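Local coordinates for pilin (Streptococcus pyogenes serotype M1, PDB 3GLD), which forms the backbone of the pilus as a stack of covalently joined subunits, required for adhesion to host cells, bacterial aggregation and biofilm formation, at residues K177-L183 / V242-Y248; E200-K204 / T223-G227. The protein carries 2 engineered substitutions. All coordinates share one frame; numbering follows the deposited sequence.

Contact 1 of 2, residues K177-L183 / V242-Y248; sequences KDFNFGL and VVTEDDY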
loop_
_atom_site.group_PDB
_atom_site.type_symbol
_atom_site.label_atom_id
_atom_site.label_comp_id
_atom_site.label_asym_id
_atom_site.label_seq_id
_atom_site.Cartn_x
_atom_site.Cartn_y
_atom_site.Cartn_z
ATOM N N LYS A 177 -27.950 -23.203 16.935
ATOM C CA LYS A 177 -28.550 -21.894 16.815
ATOM C C LYS A 177 -27.683 -20.893 16.017
ATOM O O LYS A 177 -26.455 -20.828 16.196
ATOM C CB LYS A 177 -28.865 -21.339 18.206
ATOM C CG LYS A 177 -29.467 -19.929 18.217
ATOM C CD LYS A 177 -29.557 -19.426 19.643
ATOM C CE LYS A 177 -30.153 -18.043 19.694
ATOM N NZ LYS A 177 -31.591 -18.012 19.233
ATOM N N ASP A 178 -28.339 -20.155 15.122
ATOM C CA ASP A 178 -27.714 -19.028 14.438
ATOM C C ASP A 178 -27.780 -17.738 15.244
ATOM O O ASP A 178 -28.856 -17.270 15.596
ATOM C CB ASP A 178 -28.263 -18.860 13.027
ATOM C CG ASP A 178 -27.432 -19.616 12.015
ATOM O OD1 ASP A 178 -26.275 -19.209 11.743
ATOM O OD2 ASP A 178 -27.901 -20.649 11.523
ATOM N N PHE A 179 -26.610 -17.183 15.571
ATOM C CA PHE A 179 -26.561 -15.904 16.256
ATOM C C PHE A 179 -26.344 -14.828 15.199
ATOM O O PHE A 179 -25.514 -15.016 14.309
ATOM C CB PHE A 179 -25.438 -15.899 17.284
ATOM C CG PHE A 179 -25.641 -16.876 18.417
ATOM C CD1 PHE A 179 -26.054 -16.420 19.657
ATOM C CD2 PHE A 179 -25.386 -18.244 18.244
ATOM C CE1 PHE A 179 -26.247 -17.300 20.717
ATOM C CE2 PHE A 179 -25.591 -19.129 19.295
ATOM C CZ PHE A 179 -26.024 -18.662 20.532
ATOM N N ASN A 180 -27.086 -13.718 15.297
ATOM C CA ASN A 180 -26.985 -12.603 14.352
ATOM C C ASN A 180 -25.843 -11.639 14.686
ATOM O O ASN A 180 -25.621 -11.308 15.848
ATOM C CB ASN A 180 -28.274 -11.792 14.315
ATOM C CG ASN A 180 -29.421 -12.512 13.627
ATOM O OD1 ASN A 180 -29.228 -13.378 12.770
ATOM N ND2 ASN A 180 -30.638 -12.141 14.002
ATOM N N PHE A 181 -25.171 -11.141 13.653
ATOM C CA PHE A 181 -24.061 -10.208 13.856
ATOM C C PHE A 181 -24.129 -9.065 12.838
ATOM O O PHE A 181 -24.686 -9.227 11.744
ATOM C CB PHE A 181 -22.725 -10.925 13.659
ATOM C CG PHE A 181 -22.383 -11.961 14.717
ATOM C CD1 PHE A 181 -21.624 -11.611 15.835
ATOM C CD2 PHE A 181 -22.728 -13.304 14.540
ATOM C CE1 PHE A 181 -21.279 -12.565 16.806
ATOM C CE2 PHE A 181 -22.394 -14.275 15.503
ATOM C CZ PHE A 181 -21.656 -13.906 16.636
ATOM N N GLY A 182 -23.544 -7.922 13.204
ATOM C CA GLY A 182 -23.295 -6.821 12.272
ATOM C C GLY A 182 -21.818 -6.425 12.318
ATOM O O GLY A 182 -21.206 -6.434 13.389
ATOM N N LEU A 183 -21.243 -6.132 11.149
ATOM C CA LEU A 183 -19.885 -5.614 11.045
ATOM C C LEU A 183 -19.967 -4.313 10.258
ATOM O O LEU A 183 -20.545 -4.279 9.167
ATOM C CB LEU A 183 -18.949 -6.594 10.310
ATOM C CG LEU A 183 -17.648 -6.041 9.674
ATOM C CD1 LEU A 183 -16.580 -5.821 10.753
ATOM C CD2 LEU A 183 -17.146 -7.036 8.652
ATOM N N VAL A 242 -16.348 -1.892 14.072
ATOM C CA VAL A 242 -17.091 -2.401 15.211
ATOM C C VAL A 242 -17.748 -3.697 14.769
ATOM O O VAL A 242 -18.306 -3.777 13.659
ATOM C CB VAL A 242 -18.212 -1.424 15.656
ATOM C CG1 VAL A 242 -18.859 -1.910 16.967
ATOM C CG2 VAL A 242 -17.680 -0.005 15.850
ATOM N N VAL A 243 -17.666 -4.711 15.628
ATOM C CA VAL A 243 -18.436 -5.940 15.460
ATOM C C VAL A 243 -19.409 -6.094 16.621
ATOM O O VAL A 243 -19.016 -5.990 17.782
ATOM C CB VAL A 243 -17.552 -7.203 15.439
ATOM C CG1 VAL A 243 -18.383 -8.423 15.025
ATOM C CG2 VAL A 243 -16.338 -7.016 14.508
ATOM N N THR A 244 -20.680 -6.350 16.312
ATOM C CA THR A 244 -21.664 -6.556 17.363
ATOM C C THR A 244 -22.544 -7.766 17.055
ATOM O O THR A 244 -22.964 -7.975 15.913
ATOM C CB THR A 244 -22.595 -5.346 17.520
ATOM O OG1 THR A 244 -23.541 -5.356 16.455
ATOM C CG2 THR A 244 -21.854 -4.044 17.499
ATOM N N GLU A 245 -22.835 -8.546 18.083
ATOM C CA GLU A 245 -23.847 -9.598 18.009
ATOM C C GLU A 245 -25.188 -9.045 18.517
ATOM O O GLU A 245 -25.193 -8.195 19.401
ATOM C CB GLU A 245 -23.389 -10.741 18.900
ATOM C CG GLU A 245 -24.300 -11.959 18.956
ATOM C CD GLU A 245 -23.782 -13.018 19.922
ATOM O OE1 GLU A 245 -22.674 -13.551 19.726
ATOM O OE2 GLU A 245 -24.496 -13.336 20.882
ATOM N N ASP A 246 -26.314 -9.532 17.990
ATOM C CA ASP A 246 -27.634 -9.244 18.598
ATOM C C ASP A 246 -27.655 -9.617 20.090
ATOM O O ASP A 246 -26.817 -10.368 20.572
ATOM C CB ASP A 246 -28.772 -10.010 17.887
ATOM C CG ASP A 246 -29.246 -9.319 16.622
ATOM O OD1 ASP A 246 -28.606 -8.328 16.213
ATOM O OD2 ASP A 246 -30.255 -9.773 16.041
ATOM N N ASP A 247 -28.635 -9.086 20.805
ATOM C CA ASP A 247 -28.793 -9.336 22.226
ATOM C C ASP A 247 -29.626 -10.605 22.411
ATOM O O ASP A 247 -30.740 -10.727 21.878
ATOM C CB ASP A 247 -29.464 -8.126 22.877
ATOM C CG ASP A 247 -29.479 -8.193 24.395
ATOM O OD1 ASP A 247 -29.316 -9.293 24.972
ATOM O OD2 ASP A 247 -29.680 -7.121 25.014
ATOM N N TYR A 248 -29.075 -11.558 23.154
ATOM C CA TYR A 248 -29.767 -12.828 23.380
ATOM C C TYR A 248 -30.087 -13.126 24.837
ATOM O O TYR A 248 -30.361 -14.283 25.186
ATOM C CB TYR A 248 -28.998 -13.991 22.735
ATOM C CG TYR A 248 -29.055 -13.945 21.227
ATOM C CD1 TYR A 248 -30.177 -14.408 20.546
ATOM C CD2 TYR A 248 -27.992 -13.434 20.482
ATOM C CE1 TYR A 248 -30.255 -14.359 19.154
ATOM C CE2 TYR A 248 -28.055 -13.382 19.085
ATOM C CZ TYR A 248 -29.183 -13.851 18.429
ATOM O OH TYR A 248 -29.277 -13.824 17.057
#
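Gly182 and Thr244 exchange two backbone hydrogen bonds as the hydrogen-bonded pair of antiparallel strands 179-185 and 240-245. Thr244 N donates to Gly182 O at 3.0 Å, and Thr244 O accepts from Gly182 N at 2.8 Å. Where strand 240-245 ends, Asp246 N still reaches Asn180 O at 2.9 Å, and beyond it the backbone N-H of Asn180 is taken by the phenol of Tyr248: Asn180 N donates to Tyr248 OH at 2.8 Å, near the plane of the ring. The side chain of Asn180 adds a bond from ND2 to Asp246 OD2 (3.1 Å); the acceptor lies in the amide plane but is itself met from above the carboxylate plane. The Tyr248 ring receives the edge of Phe179 on one face, a T-shaped pair with planes at 75°, while Lys177 lays CE against its CD1 and CE1 and sends NZ on to Glu251.

Glu245 reaches inward with CG anti to its backbone N (chi1 -179°), which lays CG over one face of the Phe181 ring, 4.1 Å from the centroid. Its OE1 accepts a hydrogen bond from Lys166 NZ, and the Lys166 side chain also packs against the Phe179 ring. A buried carboxylate walled by aromatic rings and hydrogen-bonded to Lys166, the lysine of the cross-link, is consistent with Glu245 promoting formation of the Lys166-Asn290 isopeptide.

Contact 2 of 2, residues E200-K204 / T223-G227; sequences EKTTK and TLKDG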
loop_
_atom_site.group_PDB
_atom_site.type_symbol
_atom_site.label_atom_id
_atom_site.label_comp_id
_atom_site.label_asym_id
_atom_site.label_seq_id
_atom_site.Cartn_x
_atom_site.Cartn_y
_atom_site.Cartn_z
ATOM N N GLU A 200 -14.950 -14.270 3.897
ATOM C CA GLU A 200 -15.118 -15.717 3.766
ATOM C C GLU A 200 -15.791 -16.247 5.020
ATOM O O GLU A 200 -15.316 -15.969 6.104
ATOM C CB GLU A 200 -13.770 -16.445 3.626
ATOM C CG GLU A 200 -13.062 -16.269 2.295
ATOM C CD GLU A 200 -11.758 -17.086 2.202
ATOM O OE1 GLU A 200 -11.388 -17.772 3.191
ATOM O OE2 GLU A 200 -11.101 -17.030 1.139
ATOM N N LYS A 201 -16.892 -16.993 4.862
ATOM C CA LYS A 201 -17.577 -17.631 5.978
ATOM C C LYS A 201 -17.301 -19.122 5.957
ATOM O O LYS A 201 -17.496 -19.776 4.924
ATOM C CB LYS A 201 -19.102 -17.370 5.942
ATOM C CG LYS A 201 -19.856 -18.087 7.075
ATOM C CD LYS A 201 -21.320 -17.639 7.196
ATOM C CE LYS A 201 -22.083 -18.637 8.055
ATOM N NZ LYS A 201 -23.462 -18.207 8.397
ATOM N N THR A 202 -16.847 -19.651 7.098
ATOM C CA THR A 202 -16.536 -21.076 7.252
ATOM C C THR A 202 -17.541 -21.744 8.194
ATOM O O THR A 202 -17.828 -21.226 9.269
ATOM C CB THR A 202 -15.093 -21.264 7.772
ATOM O OG1 THR A 202 -14.196 -20.614 6.865
ATOM C CG2 THR A 202 -14.707 -22.742 7.890
ATOM N N THR A 203 -18.087 -22.873 7.746
ATOM C CA THR A 203 -19.028 -23.674 8.515
ATOM C C THR A 203 -18.405 -25.036 8.742
ATOM O O THR A 203 -17.512 -25.464 8.006
ATOM C CB THR A 203 -20.384 -23.843 7.780
ATOM O OG1 THR A 203 -20.175 -24.497 6.518
ATOM C CG2 THR A 203 -21.046 -22.492 7.540
ATOM N N LYS A 204 -18.847 -25.711 9.790
ATOM C CA LYS A 204 -18.400 -27.066 10.044
ATOM C C LYS A 204 -18.880 -27.939 8.877
ATOM O O LYS A 204 -19.952 -27.706 8.313
ATOM C CB LYS A 204 -18.960 -27.533 11.389
ATOM C CG LYS A 204 -18.908 -26.430 12.459
ATOM C CD LYS A 204 -19.371 -26.867 13.842
ATOM C CE LYS A 204 -18.300 -27.680 14.565
ATOM N NZ LYS A 204 -18.244 -27.370 16.028
ATOM N N THR A 223 -24.441 -14.301 10.150
ATOM C CA THR A 223 -24.833 -15.197 11.226
ATOM C C THR A 223 -23.769 -16.245 11.419
ATOM O O THR A 223 -23.105 -16.650 10.464
ATOM C CB THR A 223 -26.195 -15.914 10.939
ATOM O OG1 THR A 223 -26.070 -16.746 9.775
ATOM C CG2 THR A 223 -27.314 -14.926 10.704
ATOM N N LEU A 224 -23.626 -16.712 12.653
ATOM C CA LEU A 224 -22.718 -17.813 12.955
ATOM C C LEU A 224 -23.348 -18.771 13.969
ATOM O O LEU A 224 -23.948 -18.333 14.941
ATOM C CB LEU A 224 -21.397 -17.293 13.549
ATOM C CG LEU A 224 -20.473 -16.378 12.716
ATOM C CD1 LEU A 224 -19.366 -15.776 13.548
ATOM C CD2 LEU A 224 -19.916 -17.162 11.588
ATOM N N LYS A 225 -23.168 -20.067 13.750
ATOM C CA LYS A 225 -23.405 -21.054 14.795
ATOM C C LYS A 225 -22.098 -21.305 15.567
ATOM O O LYS A 225 -21.027 -20.841 15.157
ATOM C CB LYS A 225 -23.897 -22.381 14.192
ATOM C CG LYS A 225 -25.137 -22.284 13.284
ATOM C CD LYS A 225 -25.412 -23.671 12.630
ATOM C CE LYS A 225 -26.703 -23.727 11.803
ATOM N NZ LYS A 225 -26.642 -22.869 10.584
ATOM N N ASP A 226 -22.186 -22.036 16.687
ATOM C CA ASP A 226 -20.995 -22.527 17.372
ATOM C C ASP A 226 -19.980 -23.110 16.388
ATOM O O ASP A 226 -20.352 -23.895 15.507
ATOM C CB ASP A 226 -21.390 -23.633 18.369
ATOM C CG ASP A 226 -20.188 -24.244 19.057
ATOM O OD1 ASP A 226 -19.548 -23.535 19.855
ATOM O OD2 ASP A 226 -19.883 -25.434 18.799
ATOM N N GLY A 227 -18.696 -22.775 16.568
ATOM C CA GLY A 227 -17.659 -23.347 15.728
ATOM C C GLY A 227 -17.581 -22.785 14.301
ATOM O O GLY A 227 -16.804 -23.265 13.483
HETATM O O HOH W 1 -23.920 -15.260 7.307
HETATM O O HOH W 2 -20.829 -27.286 17.161
#
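Lys201 and Thr223 make the main polar link between 200-204 and 223-227. Lys201, near the end of strand 196-202, sends its side chain across to Thr223 of strand 220-224. All its torsions are near 180° (chi1 177°), and the extended chain spans the gap at nearly full length and delivers its ammonium to the backbone of Thr223. Lys201 NZ donates to Thr223 O at 2.6 Å, approaching from above the carbonyl plane, 41° out of it. A water that accepts from Lys201 NZ at 3.2 Å also accepts from Thr223 N, so the water oxygen takes both N-H groups, joining two donors, while the carbonyl is bound directly. The hydroxyl of Thr223 is 3.3 Å away, measured from OG1 to Lys201 NZ, and is hydrogen-bonded to Asp178.

After Thr202 the chain leaves the strand, and Lys204 makes the second, looser link. Its side chain bends at chi3 (78°), passing CD within 3.5 Å of Asp226 O and bringing NZ round to the carboxylate. The direct salt bridge from Lys204 NZ to Asp226 OD2 is long, 3.8 Å; a water fills in, accepting from the lysine and donating to Asp226 OD2 at 2.6 Å. The other carboxylate oxygen, OD1, takes the backbone N-H of Val168, which ties Asp226 to strand 151-169.

The contact lies at the surface, where the outermost strand 220-224 of one sheet lies beside strand 196-202 of another. Strand 196-202 runs between 210-215 and 229-236, whereas 220-224 pairs with 179-185 in its four-stranded sheet. Leu224 packs on Phe181 of its own sheet and on Ile230 of strand 229-236, which Lys201 also touches.

In the fold
From the N terminus, the chain passes strand 151-169 and enters 177-183, the first half of contact 1. It then crosses to the other sheet at 200-204 and returns at 223-227, closing contact 2 after 18 intervening residues. Strand 229-236 follows, and only at 242-248 does contact 1 close, so the smaller loop lies wholly within the larger. Contact 1 joins two neighbouring strands of one sheet, while contact 2 bridges that sheet to the one holding 196-202. They meet where strands 179-185 and 220-224 pair, and a salt bridge between Asp178 and Lys225 beside that pairing joins the two contacts, whose centres are about 12 Å apart.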